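Local coordinates for tyrosyl-DNA phosphodiesterase 2 (Danio rerio, PDB 4F1H), which belongs to the endonuclease/exonuclease/phosphatase family, with a DNase I-like fold, and is modelled here with a magnesium ion, at residues K53-V56 / S57-F60. Residues are numbered along the deposited sequence; the frame is centred on the assembly and turned at random. Where two conformers were deposited one is given.
Sequences KRAV and SYLF
A type I beta turn from Ala-55 to Tyr-58 joins the end of helix 45-54 to strand 58-62, an outermost strand, within this chain, of a six-stranded mixed sheet in this DNase I-like fold. It is closed by the backbone N-H of Tyr-58, which donates to Ala-55 O over 3.1 Å at an N-H...O angle of 152°. Ala-55 is where the chain leaves helical geometry, as the centre of an inverse gamma turn whose Val-56 N to Arg-54 O bond is weak.

The same carbonyl oxygen takes a second hydrogen bond, from a water that also donates to Tyr-58 O, bridging the carbonyl oxygens of the two end residues of the turn. Two aromatic rings approach this oxygen edge-on, with Ala-55 O close to both ring planes: Phe-60 CE1 lies 3.8 Å from it and Tyr-58 CD1 3.9 Å. In Tyr-58, CG lies anti to the carbonyl carbon (chi1 -69°), which brings the ring alongside Ala-55, and its CD1 meets Ala-55 CB at 4.0 Å. At the far end of this buried ring, OH is hydrogen-bonded to Pro-35 O and Arg-75 NH1.

Met-73 of the adjoining strand 69-75 touches the side chains of Ala-55, Tyr-58 and Phe-60, while Phe-60 also packs against Val-48 and Leu-51 of helix 45-54. The ring of Phe-60 thus lies against both helix 45-54 and Met-73, its CZ reaching back across the turn to 4.2 Å from Ala-55 CB.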
loop_
_atom_site.group_PDB
_atom_site.type_symbol
_atom_site.label_atom_id
_atom_site.label_comp_id
_atom_site.label_asym_id
_atom_site.label_seq_id
_atom_site.Cartn_x
_atom_site.Cartn_y
_atom_site.Cartn_z
ATOM N N LYS B 53 -5.275 33.544 -20.352
ATOM C CA LYS B 53 -5.487 34.996 -20.451
ATOM C C LYS B 53 -4.877 35.763 -19.277
ATOM O O LYS B 53 -4.318 36.857 -19.460
ATOM C CB LYS B 53 -6.994 35.293 -20.508
ATOM C CG LYS B 53 -7.436 36.328 -21.551
ATOM C CD LYS B 53 -7.191 37.768 -21.101
ATOM C CE LYS B 53 -8.108 38.749 -21.847
ATOM N NZ LYS B 53 -8.158 38.471 -23.318
ATOM N N ARG B 54 -4.999 35.197 -18.077
ATOM C CA ARG B 54 -4.584 35.875 -16.848
ATOM C C ARG B 54 -3.135 35.590 -16.475
ATOM O O ARG B 54 -2.371 36.508 -16.173
ATOM C CB ARG B 54 -5.487 35.458 -15.678
ATOM C CG ARG B 54 -6.775 36.255 -15.532
ATOM C CD ARG B 54 -6.560 37.565 -14.769
ATOM N NE ARG B 54 -6.013 37.389 -13.418
ATOM C CZ ARG B 54 -6.744 37.177 -12.325
ATOM N NH1 ARG B 54 -8.068 37.086 -12.405
ATOM N NH2 ARG B 54 -6.151 37.046 -11.145
ATOM N N ALA B 55 -2.764 34.309 -16.482
ATOM C CA ALA B 55 -1.460 33.887 -15.971
ATOM C C ALA B 55 -0.387 33.961 -17.034
ATOM O O ALA B 55 0.226 32.942 -17.422
ATOM C CB ALA B 55 -1.554 32.452 -15.353
ATOM N N VAL B 56 -0.122 35.183 -17.497
ATOM C CA VAL B 56 0.783 35.352 -18.630
ATOM C C VAL B 56 2.261 35.086 -18.307
ATOM O O VAL B 56 3.092 35.000 -19.216
ATOM C CB VAL B 56 0.595 36.741 -19.310
ATOM C CG1 VAL B 56 -0.805 36.840 -19.916
ATOM C CG2 VAL B 56 0.808 37.839 -18.321
ATOM N N SER B 57 2.589 34.907 -17.025
ATOM C CA SER B 57 3.943 34.564 -16.628
ATOM C C SER B 57 4.277 33.078 -16.857
ATOM O O SER B 57 5.425 32.680 -16.637
ATOM C CB SER B 57 4.131 34.847 -15.145
ATOM O OG SER B 57 4.072 36.238 -14.915
ATOM N N TYR B 58 3.281 32.299 -17.298
ATOM C CA TYR B 58 3.437 30.841 -17.389
ATOM C C TYR B 58 3.327 30.307 -18.807
ATOM O O TYR B 58 2.509 30.806 -19.607
ATOM C CB TYR B 58 2.400 30.126 -16.494
ATOM C CG TYR B 58 2.691 30.342 -15.030
ATOM C CD1 TYR B 58 2.162 31.439 -14.364
ATOM C CD2 TYR B 58 3.499 29.451 -14.317
ATOM C CE1 TYR B 58 2.470 31.667 -12.990
ATOM C CE2 TYR B 58 3.777 29.654 -12.939
ATOM C CZ TYR B 58 3.276 30.769 -12.312
ATOM O OH TYR B 58 3.590 30.944 -10.956
ATOM N N LEU B 59 4.137 29.284 -19.078
ATOM C CA LEU B 59 4.055 28.449 -20.274
ATOM C C LEU B 59 3.186 27.240 -19.905
ATOM O O LEU B 59 3.467 26.577 -18.890
ATOM C CB LEU B 59 5.472 28.006 -20.642
ATOM C CG LEU B 59 5.614 26.923 -21.714
ATOM C CD1 LEU B 59 4.998 27.409 -23.026
ATOM C CD2 LEU B 59 7.127 26.586 -21.886
ATOM N N PHE B 60 2.181 26.930 -20.738
ATOM C CA PHE B 60 1.173 25.900 -20.409
ATOM C C PHE B 60 1.370 24.642 -21.270
ATOM O O PHE B 60 1.560 24.753 -22.493
ATOM C CB PHE B 60 -0.213 26.427 -20.757
ATOM C CG PHE B 60 -0.805 27.351 -19.734
ATOM C CD1 PHE B 60 -0.326 28.642 -19.585
ATOM C CD2 PHE B 60 -1.882 26.935 -18.962
ATOM C CE1 PHE B 60 -0.876 29.510 -18.644
ATOM C CE2 PHE B 60 -2.457 27.809 -18.027
ATOM C CZ PHE B 60 -1.940 29.098 -17.869
HETATM O O HOH W 1 0.575 32.886 -20.640
#